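Local coordinates for putative leucoanthocyanidin reductase 1 (PDB 3I6I), which uses NADPH to reduce leucoanthocyanidins, probably yielding flavan-3-ols of the catechin type in the flavonoid pathway of grapevine, at residues F120-N125 / N135-K140; C159-S164 / G280-F285; G17-I22 / A51-A56. All coordinates share one frame; numbering follows the deposited sequence.

Contact 1: residues F120-N125 / N135-K140; sequences FGHDVN and NMYREK. With NDP (NADPH dihydro-nicotinamide-adenine-dinucleotide phosphate), chain B; ACY (acetic acid), chain C.
The ring of Tyr-137 carries Val-124 on one face, while at its edge, near the ring plane, lie His-122 ND1 and an oxygen of a bound acetic acid molecule. The imidazole of His-122 has the methyl carbon of the same molecule over one face, 3.5 Å above the plane. This is the loop after strand 114-116 of a Rossmann fold folding back onto helix 133-149, the element that presents Lys-140 to the cofactor. Val-124 CG1 stands almost centrally over the phenol, 3.8 Å from the centroid of the Tyr-137 ring and 11° off its normal, a CH-pi contact. The Tyr-137 ring also meets that of Phe-272, which brings helix 266-277 into the packing. The acetic acid, probably from the crystallisation liquor, is held by the main-chain N of His-122, which points at OXT in a nearly straight bond of 3.0 Å (169°); Tyr-137 OH lies so close to OXT that its exact geometry is doubtful. Lys-140 sits where short-chain dehydrogenases have the lysine of Tyr-x-x-x-Lys, although Met-136 takes the tyrosine's place here. With CG beside the backbone N (chi1 -68°) and an extended chain beyond it, the lysine runs past Val-124 CG1 to the nicotinamide ribose, where its NZ reaches NADPH O3D at 2.8 Å and O2D at 3.1 Å.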
loop_
_atom_site.group_PDB
_atom_site.type_symbol
_atom_site.label_atom_id
_atom_site.label_comp_id
_atom_site.label_asym_id
_atom_site.label_seq_id
_atom_site.Cartn_x
_atom_site.Cartn_y
_atom_site.Cartn_z
ATOM N N PHE A 120 0.018 3.619 0.790
ATOM C CA PHE A 120 0.345 2.374 0.103
ATOM C C PHE A 120 -0.315 2.225 -1.238
ATOM O O PHE A 120 -0.645 1.119 -1.636
ATOM C CB PHE A 120 0.135 1.127 1.019
ATOM C CG PHE A 120 0.967 1.201 2.267
ATOM C CD1 PHE A 120 0.426 1.659 3.440
ATOM C CD2 PHE A 120 2.348 0.920 2.233
ATOM C CE1 PHE A 120 1.205 1.799 4.582
ATOM C CE2 PHE A 120 3.138 1.077 3.371
ATOM C CZ PHE A 120 2.578 1.534 4.553
ATOM N N GLY A 121 -0.490 3.341 -1.947
ATOM C CA GLY A 121 -0.930 3.273 -3.344
ATOM C C GLY A 121 -0.494 4.513 -4.108
ATOM O O GLY A 121 0.710 4.745 -4.289
ATOM N N HIS A 122 -1.459 5.330 -4.542
ATOM C CA HIS A 122 -1.150 6.502 -5.382
ATOM C C HIS A 122 -0.896 7.747 -4.574
ATOM O O HIS A 122 -1.038 7.771 -3.316
ATOM C CB HIS A 122 -2.287 6.740 -6.392
ATOM C CG HIS A 122 -2.624 5.526 -7.179
ATOM N ND1 HIS A 122 -3.883 5.293 -7.700
ATOM C CD2 HIS A 122 -1.860 4.463 -7.545
ATOM C CE1 HIS A 122 -3.873 4.140 -8.353
ATOM N NE2 HIS A 122 -2.658 3.615 -8.265
ATOM N N ASP A 123 -0.535 8.827 -5.261
ATOM C CA ASP A 123 -0.368 10.100 -4.517
ATOM C C ASP A 123 -1.744 10.740 -4.450
ATOM O O ASP A 123 -2.242 11.253 -5.450
ATOM C CB ASP A 123 0.621 11.019 -5.241
ATOM C CG ASP A 123 0.806 12.353 -4.523
ATOM O OD1 ASP A 123 -0.103 12.793 -3.791
ATOM O OD2 ASP A 123 1.876 12.965 -4.665
ATOM N N VAL A 124 -2.402 10.616 -3.299
ATOM C CA VAL A 124 -3.793 11.015 -3.201
ATOM C C VAL A 124 -3.995 12.514 -3.401
ATOM O O VAL A 124 -5.106 12.976 -3.706
ATOM C CB VAL A 124 -4.409 10.561 -1.856
ATOM C CG1 VAL A 124 -4.207 9.052 -1.670
ATOM C CG2 VAL A 124 -3.815 11.337 -0.683
ATOM N N ASN A 125 -2.922 13.292 -3.209
ATOM C CA ASN A 125 -2.981 14.713 -3.518
ATOM C C ASN A 125 -2.817 15.133 -4.957
ATOM O O ASN A 125 -3.163 16.263 -5.291
ATOM C CB ASN A 125 -2.073 15.546 -2.567
ATOM C CG ASN A 125 -2.813 15.956 -1.287
ATOM O OD1 ASN A 125 -2.232 16.058 -0.202
ATOM N ND2 ASN A 125 -4.116 16.179 -1.419
ATOM N N ASN A 135 -13.906 9.223 -2.905
ATOM C CA ASN A 135 -14.260 9.320 -1.468
ATOM C C ASN A 135 -13.181 8.779 -0.577
ATOM O O ASN A 135 -12.835 9.406 0.416
ATOM C CB ASN A 135 -15.575 8.611 -1.192
ATOM C CG ASN A 135 -16.126 8.955 0.177
ATOM O OD1 ASN A 135 -16.463 10.100 0.434
ATOM N ND2 ASN A 135 -16.119 8.000 1.071
ATOM N N MET A 136 -12.595 7.638 -0.962
ATOM C CA MET A 136 -11.483 7.100 -0.248
ATOM C C MET A 136 -10.300 8.066 -0.209
ATOM O O MET A 136 -9.692 8.233 0.845
ATOM C CB MET A 136 -11.017 5.761 -0.840
ATOM C CG MET A 136 -10.008 5.090 0.075
ATOM S SD MET A 136 -9.480 3.467 -0.482
ATOM C CE MET A 136 -11.026 2.611 -0.664
ATOM N N TYR A 137 -10.000 8.712 -1.343
ATOM C CA TYR A 137 -8.936 9.690 -1.390
ATOM C C TYR A 137 -9.273 10.941 -0.571
ATOM O O TYR A 137 -8.360 11.463 0.098
ATOM C CB TYR A 137 -8.574 10.051 -2.821
ATOM C CG TYR A 137 -7.701 9.012 -3.493
ATOM C CD1 TYR A 137 -7.501 7.747 -2.932
ATOM C CD2 TYR A 137 -7.064 9.314 -4.687
ATOM C CE1 TYR A 137 -6.719 6.793 -3.562
ATOM C CE2 TYR A 137 -6.288 8.376 -5.320
ATOM C CZ TYR A 137 -6.089 7.136 -4.760
ATOM O OH TYR A 137 -5.320 6.199 -5.429
ATOM N N ARG A 138 -10.541 11.372 -0.559
ATOM C CA ARG A 138 -10.980 12.414 0.378
ATOM C C ARG A 138 -10.654 12.086 1.818
ATOM O O ARG A 138 -10.185 12.974 2.546
ATOM C CB ARG A 138 -12.446 12.779 0.240
ATOM C CG ARG A 138 -12.801 13.601 -0.961
ATOM C CD ARG A 138 -14.219 14.216 -0.772
ATOM N NE ARG A 138 -15.200 13.158 -0.865
ATOM C CZ ARG A 138 -15.759 12.706 -1.985
ATOM N NH1 ARG A 138 -15.530 13.263 -3.150
ATOM N NH2 ARG A 138 -16.605 11.687 -1.916
ATOM N N GLU A 139 -10.899 10.839 2.240
ATOM C CA GLU A 139 -10.589 10.408 3.610
ATOM C C GLU A 139 -9.070 10.397 3.857
ATOM O O GLU A 139 -8.616 10.857 4.907
ATOM C CB GLU A 139 -11.188 9.050 3.869
ATOM C CG GLU A 139 -12.726 9.122 3.881
ATOM C CD GLU A 139 -13.404 7.825 4.240
ATOM O OE1 GLU A 139 -12.720 6.778 4.406
ATOM O OE2 GLU A 139 -14.647 7.856 4.362
ATOM N N LYS A 140 -8.294 9.875 2.893
ATOM C CA LYS A 140 -6.832 9.878 3.026
ATOM C C LYS A 140 -6.252 11.298 3.078
ATOM O O LYS A 140 -5.327 11.579 3.870
ATOM C CB LYS A 140 -6.193 9.009 1.950
ATOM C CG LYS A 140 -6.487 7.512 2.115
ATOM C CD LYS A 140 -5.681 6.645 1.155
ATOM C CE LYS A 140 -5.967 5.158 1.397
ATOM N NZ LYS A 140 -4.902 4.302 0.765
HETATM P PA NDP B . -6.749 -5.140 5.045
HETATM O O1A NDP B . -8.254 -5.063 5.129
HETATM O O2A NDP B . -6.088 -6.448 4.305
HETATM O O5B NDP B . -5.991 -5.053 6.462
HETATM C C5B NDP B . -6.360 -4.078 7.386
HETATM C C4B NDP B . -5.710 -4.302 8.698
HETATM O O4B NDP B . -6.191 -3.147 9.488
HETATM C C3B NDP B . -6.235 -5.576 9.410
HETATM O O3B NDP B . -5.202 -6.199 10.220
HETATM C C2B NDP B . -7.344 -5.035 10.309
HETATM O O2B NDP B . -7.502 -5.881 11.449
HETATM C C1B NDP B . -6.705 -3.721 10.750
HETATM N N9A NDP B . -7.608 -2.725 11.326
HETATM C C8A NDP B . -8.652 -2.175 10.706
HETATM N N7A NDP B . -9.222 -1.286 11.522
HETATM C C5A NDP B . -8.526 -1.257 12.663
HETATM C C6A NDP B . -8.654 -0.539 13.853
HETATM N N6A NDP B . -9.631 0.358 14.004
HETATM N N1A NDP B . -7.768 -0.759 14.845
HETATM C C2A NDP B . -6.777 -1.634 14.684
HETATM N N3A NDP B . -6.611 -2.332 13.553
HETATM C C4A NDP B . -7.488 -2.164 12.538
HETATM O O3 NDP B . -6.244 -3.849 4.246
HETATM P PN NDP B . -5.278 -3.733 2.931
HETATM O O1N NDP B . -3.931 -4.347 2.999
HETATM O O2N NDP B . -6.228 -4.137 1.743
HETATM O O5D NDP B . -5.228 -2.092 2.838
HETATM C C5D NDP B . -4.230 -1.362 3.565
HETATM C C4D NDP B . -3.931 -0.083 2.835
HETATM O O4D NDP B . -3.244 -0.526 1.632
HETATM C C3D NDP B . -5.135 0.711 2.393
HETATM O O3D NDP B . -4.803 2.096 2.440
HETATM C C2D NDP B . -5.285 0.299 0.940
HETATM O O2D NDP B . -5.814 1.401 0.231
HETATM C C1D NDP B . -3.841 0.080 0.493
HETATM N N1N NDP B . -3.631 -1.000 -0.537
HETATM C C2N NDP B . -2.757 -0.815 -1.636
HETATM C C3N NDP B . -2.852 -1.600 -2.707
HETATM C C7N NDP B . -1.875 -1.408 -3.882
HETATM O O7N NDP B . -0.973 -0.564 -3.825
HETATM N N7N NDP B . -2.007 -2.245 -4.898
HETATM C C4N NDP B . -3.930 -2.695 -2.749
HETATM C C5N NDP B . -4.345 -3.111 -1.343
HETATM C C6N NDP B . -4.130 -2.309 -0.307
HETATM P P2B NDP B . -8.929 -6.751 11.602
HETATM O O1X NDP B . -8.991 -7.793 10.544
HETATM O O2X NDP B . -8.880 -7.261 13.107
HETATM O O3X NDP B . -10.103 -5.696 11.474
HETATM C C ACY C . -4.690 3.223 -4.080
HETATM O O ACY C . -4.751 2.435 -3.107
HETATM O OXT ACY C . -4.313 4.427 -3.996
HETATM C CH3 ACY C . -5.079 2.650 -5.420
#

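Contact 2: residues C159-S164 / G280-F285; sequences CNSIAS and GCQVNF. With NDP (NADPH dihydro-nicotinamide-adenine-dinucleotide phosphate), chain B.
The side chains of Asn-160 and Gln-282 run antiparallel, side by side, their amide planes only 22° apart, so that each flat end lies alongside the stem of the other. Between these two residues the nearest atoms are Asn-160 OD1 and Gln-282 CG, 3.2 Å apart. Gln-282 reaches this far because CG is anti to its carbonyl carbon (chi1 -60°) and the chain stays extended beyond, bringing the terminal amide up to the hydroxyl of Ser-161. Asn-160 ND2 has two acceptors: the carbonyl of Phe-221 and a water 3.0 Å away, which in turn donates to Gln-282 O at 2.7 Å. An alanine in place of Gln-282 would probably open a gap beside the Asn-160 amide, which Phe-221 O and the water would still hold, and leave the Ser-161 hydroxyl without its polar neighbour. Behind this pair lies the cofactor: Asn-160, Ser-161 and Ile-162 line the pocket beside the NADPH carboxamide. Strand 161-162 runs parallel to strand 193-196, which Gln-282 also touches at Ala-193, while Ile-276 of helix 266-277 packs against both Ser-161 and Gln-282.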
loop_
_atom_site.group_PDB
_atom_site.type_symbol
_atom_site.label_atom_id
_atom_site.label_comp_id
_atom_site.label_asym_id
_atom_site.label_seq_id
_atom_site.Cartn_x
_atom_site.Cartn_y
_atom_site.Cartn_z
ATOM N N CYS A 159 3.387 3.682 -3.148
ATOM C CA CYS A 159 4.074 2.564 -3.741
ATOM C C CYS A 159 3.472 1.997 -5.040
ATOM O O CYS A 159 3.975 0.979 -5.569
ATOM C CB CYS A 159 4.268 1.433 -2.740
ATOM S SG CYS A 159 2.686 0.851 -2.068
ATOM N N ASN A 160 2.406 2.599 -5.519
ATOM C CA ASN A 160 1.811 2.217 -6.798
ATOM C C ASN A 160 1.220 0.797 -6.692
ATOM O O ASN A 160 0.712 0.470 -5.643
ATOM C CB ASN A 160 2.781 2.426 -7.949
ATOM C CG ASN A 160 2.955 3.909 -8.272
ATOM O OD1 ASN A 160 1.981 4.683 -8.294
ATOM N ND2 ASN A 160 4.217 4.329 -8.473
ATOM N N SER A 161 1.220 -0.011 -7.749
ATOM C CA SER A 161 0.457 -1.255 -7.713
ATOM C C SER A 161 1.242 -2.456 -7.172
ATOM O O SER A 161 2.383 -2.690 -7.559
ATOM C CB SER A 161 -0.070 -1.581 -9.123
ATOM O OG SER A 161 -0.972 -0.578 -9.518
ATOM N N ILE A 162 0.601 -3.302 -6.376
ATOM C CA ILE A 162 1.176 -4.607 -6.060
ATOM C C ILE A 162 1.246 -5.458 -7.332
ATOM O O ILE A 162 0.426 -5.326 -8.218
ATOM C CB ILE A 162 0.378 -5.332 -4.926
ATOM C CG1 ILE A 162 1.207 -6.480 -4.325
ATOM C CG2 ILE A 162 -0.958 -5.818 -5.442
ATOM C CD1 ILE A 162 1.214 -6.509 -2.796
ATOM N N ALA A 163 2.269 -6.280 -7.445
ATOM C CA ALA A 163 2.546 -7.040 -8.641
ATOM C C ALA A 163 1.624 -8.242 -8.778
ATOM O O ALA A 163 2.039 -9.374 -8.655
ATOM C CB ALA A 163 3.939 -7.458 -8.663
ATOM N N SER A 164 0.360 -7.964 -9.031
ATOM C CA SER A 164 -0.625 -9.002 -9.279
ATOM C C SER A 164 -1.286 -8.614 -10.572
ATOM O O SER A 164 -0.995 -7.556 -11.132
ATOM C CB SER A 164 -1.651 -9.064 -8.146
ATOM O OG SER A 164 -2.267 -7.809 -7.932
ATOM N N GLY A 280 -3.571 7.463 -16.529
ATOM C CA GLY A 280 -2.129 7.508 -16.327
ATOM C C GLY A 280 -1.723 8.105 -15.006
ATOM O O GLY A 280 -0.655 8.743 -14.931
ATOM N N CYS A 281 -2.545 7.906 -13.954
ATOM C CA CYS A 281 -2.317 8.616 -12.659
ATOM C C CYS A 281 -0.965 8.320 -11.964
ATOM O O CYS A 281 -0.482 9.129 -11.167
ATOM C CB CYS A 281 -3.501 8.368 -11.694
ATOM S SG CYS A 281 -3.526 6.759 -10.962
ATOM N N GLN A 282 -0.362 7.166 -12.224
ATOM C CA GLN A 282 0.900 6.786 -11.566
ATOM C C GLN A 282 2.112 7.425 -12.233
ATOM O O GLN A 282 3.194 7.515 -11.624
ATOM C CB GLN A 282 1.102 5.285 -11.567
ATOM C CG GLN A 282 0.009 4.532 -10.847
ATOM C CD GLN A 282 0.286 3.047 -10.596
ATOM O OE1 GLN A 282 -0.539 2.350 -9.948
ATOM N NE2 GLN A 282 1.389 2.560 -11.071
ATOM N N VAL A 283 1.975 7.779 -13.505
ATOM C CA VAL A 283 3.141 8.206 -14.295
ATOM C C VAL A 283 3.115 9.653 -14.796
ATOM O O VAL A 283 4.081 10.092 -15.402
ATOM C CB VAL A 283 3.339 7.289 -15.504
ATOM C CG1 VAL A 283 3.619 5.841 -15.039
ATOM C CG2 VAL A 283 2.100 7.356 -16.426
ATOM N N ASN A 284 2.035 10.392 -14.568
ATOM C CA ASN A 284 1.830 11.664 -15.209
ATOM C C ASN A 284 2.327 12.905 -14.470
ATOM O O ASN A 284 1.903 14.009 -14.782
ATOM C CB ASN A 284 0.361 11.827 -15.603
ATOM C CG ASN A 284 -0.531 11.983 -14.434
ATOM O OD1 ASN A 284 -0.072 11.990 -13.286
ATOM N ND2 ASN A 284 -1.825 12.110 -14.694
ATOM N N PHE A 285 3.192 12.719 -13.484
ATOM C CA PHE A 285 3.770 13.819 -12.737
ATOM C C PHE A 285 5.245 13.580 -12.482
ATOM O O PHE A 285 5.708 12.444 -12.412
ATOM C CB PHE A 285 3.068 14.038 -11.370
ATOM C CG PHE A 285 3.106 12.837 -10.426
ATOM C CD1 PHE A 285 2.192 11.772 -10.565
ATOM C CD2 PHE A 285 4.029 12.757 -9.400
ATOM C CE1 PHE A 285 2.240 10.684 -9.696
ATOM C CE2 PHE A 285 4.063 11.679 -8.521
ATOM C CZ PHE A 285 3.155 10.644 -8.664
HETATM P PA NDP B . -6.749 -5.140 5.045
HETATM O O1A NDP B . -8.254 -5.063 5.129
HETATM O O2A NDP B . -6.088 -6.448 4.305
HETATM O O5B NDP B . -5.991 -5.053 6.462
HETATM C C5B NDP B . -6.360 -4.078 7.386
HETATM C C4B NDP B . -5.710 -4.302 8.698
HETATM O O4B NDP B . -6.191 -3.147 9.488
HETATM C C3B NDP B . -6.235 -5.576 9.410
HETATM O O3B NDP B . -5.202 -6.199 10.220
HETATM C C2B NDP B . -7.344 -5.035 10.309
HETATM O O2B NDP B . -7.502 -5.881 11.449
HETATM C C1B NDP B . -6.705 -3.721 10.750
HETATM N N9A NDP B . -7.608 -2.725 11.326
HETATM C C8A NDP B . -8.652 -2.175 10.706
HETATM N N7A NDP B . -9.222 -1.286 11.522
HETATM C C5A NDP B . -8.526 -1.257 12.663
HETATM C C6A NDP B . -8.654 -0.539 13.853
HETATM N N6A NDP B . -9.631 0.358 14.004
HETATM N N1A NDP B . -7.768 -0.759 14.845
HETATM C C2A NDP B . -6.777 -1.634 14.684
HETATM N N3A NDP B . -6.611 -2.332 13.553
HETATM C C4A NDP B . -7.488 -2.164 12.538
HETATM O O3 NDP B . -6.244 -3.849 4.246
HETATM P PN NDP B . -5.278 -3.733 2.931
HETATM O O1N NDP B . -3.931 -4.347 2.999
HETATM O O2N NDP B . -6.228 -4.137 1.743
HETATM O O5D NDP B . -5.228 -2.092 2.838
HETATM C C5D NDP B . -4.230 -1.362 3.565
HETATM C C4D NDP B . -3.931 -0.083 2.835
HETATM O O4D NDP B . -3.244 -0.526 1.632
HETATM C C3D NDP B . -5.135 0.711 2.393
HETATM O O3D NDP B . -4.803 2.096 2.440
HETATM C C2D NDP B . -5.285 0.299 0.940
HETATM O O2D NDP B . -5.814 1.401 0.231
HETATM C C1D NDP B . -3.841 0.080 0.493
HETATM N N1N NDP B . -3.631 -1.000 -0.537
HETATM C C2N NDP B . -2.757 -0.815 -1.636
HETATM C C3N NDP B . -2.852 -1.600 -2.707
HETATM C C7N NDP B . -1.875 -1.408 -3.882
HETATM O O7N NDP B . -0.973 -0.564 -3.825
HETATM N N7N NDP B . -2.007 -2.245 -4.898
HETATM C C4N NDP B . -3.930 -2.695 -2.749
HETATM C C5N NDP B . -4.345 -3.111 -1.343
HETATM C C6N NDP B . -4.130 -2.309 -0.307
HETATM P P2B NDP B . -8.929 -6.751 11.602
HETATM O O1X NDP B . -8.991 -7.793 10.544
HETATM O O2X NDP B . -8.880 -7.261 13.107
HETATM O O3X NDP B . -10.103 -5.696 11.474
HETATM O O HOH W 1 4.542 7.204 -9.261
#

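Contact 3: residues G17-I22 / A51-A56. With NDP (NADPH dihydro-nicotinamide-adenine-dinucleotide phosphate), chain B.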
loop_
_atom_site.group_PDB
_atom_site.type_symbol
_atom_site.label_atom_id
_atom_site.label_comp_id
_atom_site.label_asym_id
_atom_site.label_seq_id
_atom_site.Cartn_x
_atom_site.Cartn_y
_atom_site.Cartn_z
ATOM N N GLY A 17 -2.758 -2.954 11.753
ATOM C CA GLY A 17 -3.170 -3.603 10.498
ATOM C C GLY A 17 -2.195 -4.641 9.985
ATOM O O GLY A 17 -2.190 -4.985 8.788
ATOM N N ALA A 18 -1.387 -5.185 10.880
ATOM C CA ALA A 18 -0.399 -6.208 10.500
ATOM C C ALA A 18 -0.976 -7.537 9.943
ATOM O O ALA A 18 -0.244 -8.295 9.300
ATOM C CB ALA A 18 0.542 -6.474 11.659
ATOM N N THR A 19 -2.262 -7.832 10.178
ATOM C CA THR A 19 -2.884 -9.055 9.633
ATOM C C THR A 19 -3.508 -8.843 8.259
ATOM O O THR A 19 -4.011 -9.800 7.648
ATOM C CB THR A 19 -3.959 -9.655 10.573
ATOM O OG1 THR A 19 -5.093 -8.786 10.639
ATOM C CG2 THR A 19 -3.404 -9.871 11.941
ATOM N N GLY A 20 -3.421 -7.606 7.780
ATOM C CA GLY A 20 -3.887 -7.192 6.472
ATOM C C GLY A 20 -2.932 -7.566 5.359
ATOM O O GLY A 20 -1.817 -8.032 5.593
ATOM N N PHE A 21 -3.395 -7.410 4.138
ATOM C CA PHE A 21 -2.617 -7.828 2.985
ATOM C C PHE A 21 -1.244 -7.096 2.945
ATOM O O PHE A 21 -0.169 -7.729 3.005
ATOM C CB PHE A 21 -3.442 -7.556 1.739
ATOM C CG PHE A 21 -2.769 -7.940 0.481
ATOM C CD1 PHE A 21 -2.364 -9.248 0.266
ATOM C CD2 PHE A 21 -2.547 -7.007 -0.510
ATOM C CE1 PHE A 21 -1.732 -9.623 -0.924
ATOM C CE2 PHE A 21 -1.921 -7.378 -1.699
ATOM C CZ PHE A 21 -1.513 -8.693 -1.899
ATOM N N ILE A 22 -1.275 -5.765 2.891
ATOM C CA ILE A 22 -0.037 -4.983 2.917
ATOM C C ILE A 22 0.661 -5.074 4.268
ATOM O O ILE A 22 1.893 -5.146 4.368
ATOM C CB ILE A 22 -0.317 -3.467 2.549
ATOM C CG1 ILE A 22 -0.754 -3.359 1.092
ATOM C CG2 ILE A 22 0.895 -2.543 2.856
ATOM C CD1 ILE A 22 0.257 -3.918 0.104
ATOM N N ALA A 51 -4.751 -16.204 13.213
ATOM C CA ALA A 51 -3.962 -17.121 14.038
ATOM C C ALA A 51 -2.636 -17.445 13.366
ATOM O O ALA A 51 -1.594 -17.421 14.015
ATOM C CB ALA A 51 -4.728 -18.393 14.307
ATOM N N LYS A 52 -2.686 -17.741 12.067
ATOM C CA LYS A 52 -1.487 -18.063 11.299
ATOM C C LYS A 52 -0.508 -16.890 11.294
ATOM O O LYS A 52 0.665 -17.027 11.650
ATOM C CB LYS A 52 -1.858 -18.439 9.858
ATOM N N ILE A 53 -1.007 -15.724 10.921
ATOM C CA ILE A 53 -0.176 -14.522 10.844
ATOM C C ILE A 53 0.436 -14.143 12.201
ATOM O O ILE A 53 1.646 -13.929 12.297
ATOM C CB ILE A 53 -0.981 -13.327 10.272
ATOM C CG1 ILE A 53 -1.439 -13.607 8.827
ATOM C CG2 ILE A 53 -0.140 -12.048 10.303
ATOM C CD1 ILE A 53 -2.670 -12.791 8.392
ATOM N N PHE A 54 -0.384 -14.050 13.249
ATOM C CA PHE A 54 0.126 -13.673 14.578
ATOM C C PHE A 54 1.197 -14.635 15.113
ATOM O O PHE A 54 2.132 -14.206 15.788
ATOM C CB PHE A 54 -0.995 -13.577 15.616
ATOM C CG PHE A 54 -1.825 -12.333 15.508
ATOM C CD1 PHE A 54 -1.239 -11.079 15.574
ATOM C CD2 PHE A 54 -3.201 -12.416 15.389
ATOM C CE1 PHE A 54 -2.006 -9.933 15.487
ATOM C CE2 PHE A 54 -3.976 -11.261 15.317
ATOM C CZ PHE A 54 -3.375 -10.031 15.354
ATOM N N LYS A 55 1.049 -15.917 14.829
ATOM C CA LYS A 55 2.023 -16.917 15.251
ATOM C C LYS A 55 3.368 -16.664 14.562
ATOM O O LYS A 55 4.406 -16.573 15.217
ATOM N N ALA A 56 3.331 -16.551 13.242
ATOM C CA ALA A 56 4.539 -16.258 12.445
ATOM C C ALA A 56 5.300 -15.020 12.949
ATOM O O ALA A 56 6.536 -15.063 13.095
ATOM C CB ALA A 56 4.178 -16.086 10.993
HETATM P PA NDP B . -6.749 -5.140 5.045
HETATM O O1A NDP B . -8.254 -5.063 5.129
HETATM O O2A NDP B . -6.088 -6.448 4.305
HETATM O O5B NDP B . -5.991 -5.053 6.462
HETATM C C5B NDP B . -6.360 -4.078 7.386
HETATM C C4B NDP B . -5.710 -4.302 8.698
HETATM O O4B NDP B . -6.191 -3.147 9.488
HETATM C C3B NDP B . -6.235 -5.576 9.410
HETATM O O3B NDP B . -5.202 -6.199 10.220
HETATM C C2B NDP B . -7.344 -5.035 10.309
HETATM O O2B NDP B . -7.502 -5.881 11.449
HETATM C C1B NDP B . -6.705 -3.721 10.750
HETATM N N9A NDP B . -7.608 -2.725 11.326
HETATM C C8A NDP B . -8.652 -2.175 10.706
HETATM N N7A NDP B . -9.222 -1.286 11.522
HETATM C C5A NDP B . -8.526 -1.257 12.663
HETATM C C6A NDP B . -8.654 -0.539 13.853
HETATM N N6A NDP B . -9.631 0.358 14.004
HETATM N N1A NDP B . -7.768 -0.759 14.845
HETATM C C2A NDP B . -6.777 -1.634 14.684
HETATM N N3A NDP B . -6.611 -2.332 13.553
HETATM C C4A NDP B . -7.488 -2.164 12.538
HETATM O O3 NDP B . -6.244 -3.849 4.246
HETATM P PN NDP B . -5.278 -3.733 2.931
HETATM O O1N NDP B . -3.931 -4.347 2.999
HETATM O O2N NDP B . -6.228 -4.137 1.743
HETATM O O5D NDP B . -5.228 -2.092 2.838
HETATM C C5D NDP B . -4.230 -1.362 3.565
HETATM C C4D NDP B . -3.931 -0.083 2.835
HETATM O O4D NDP B . -3.244 -0.526 1.632
HETATM C C3D NDP B . -5.135 0.711 2.393
HETATM O O3D NDP B . -4.803 2.096 2.440
HETATM C C2D NDP B . -5.285 0.299 0.940
HETATM O O2D NDP B . -5.814 1.401 0.231
HETATM C C1D NDP B . -3.841 0.080 0.493
HETATM N N1N NDP B . -3.631 -1.000 -0.537
HETATM C C2N NDP B . -2.757 -0.815 -1.636
HETATM C C3N NDP B . -2.852 -1.600 -2.707
HETATM C C7N NDP B . -1.875 -1.408 -3.882
HETATM O O7N NDP B . -0.973 -0.564 -3.825
HETATM N N7N NDP B . -2.007 -2.245 -4.898
HETATM C C4N NDP B . -3.930 -2.695 -2.749
HETATM C C5N NDP B . -4.345 -3.111 -1.343
HETATM C C6N NDP B . -4.130 -2.309 -0.307
HETATM P P2B NDP B . -8.929 -6.751 11.602
HETATM O O1X NDP B . -8.991 -7.793 10.544
HETATM O O2X NDP B . -8.880 -7.261 13.107
HETATM O O3X NDP B . -10.103 -5.696 11.474
#
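Thr-19 meets Ile-53 and Phe-54 on one side and NADPH on the other, making it the pivot of a turn that starts at Gly-17. There the positive phi and the closeness of the adenosine ribose exclude a side chain; a CB would run into O4B. Ala-18 follows in the type I turn, its carbonyl O 3.9 Å from Ile-53 CG2. Thr-19 then divides its branches. A chi1 of 68° swings OG1 toward the cofactor, where the hydroxyl shares a 2.6 Å hydrogen bond with NADPH O3B, and CG2 is left to sit over the face of the Phe-54 ring, 3.8 Å from its centroid and toward the rim. Ile-53 CD1 adds a contact to Thr-19 O at 3.4 Å. Gly-20 closes the turn and again has no space for a CB, since its CA already lies 3.0 Å from O5B of the cofactor. The next two amides grip the diphosphate: Phe-21 N bonds O2A at 2.9 Å, and Ile-22 N bonds O1N at 3.0 Å in a nearly straight line (172°). Diphosphate thus rests at the N-terminal end of helix 21-32, whose dipole would favour its charge, as in the Gly-x-x-Gly-x-x-Gly dinucleotide-binding loop of Rossmann folds.

From the N terminus the three contacts close in series, none enclosing or crossing another. Contact 3 comes first, bringing helix 48-59 back to the loop after strand 13-16 across a beta-alpha-beta unit. Contact 1 closes a short excursion, tying the loop after strand 114-116 to the helix that follows. Contact 2 closes much the longest loop, 115 residues, bringing a segment beyond helix 266-277 to the strand at 161-162. Although the centre of contact 3 lies about 24 to 25 Å from the other two, all touch NADPH, and Phe-120 and Ile-162 both pack on Ile-22. Gly-121 and Asn-160 probably share a backbone hydrogen bond, joining contacts 1 and 2: separate closures thus converge on one cofactor.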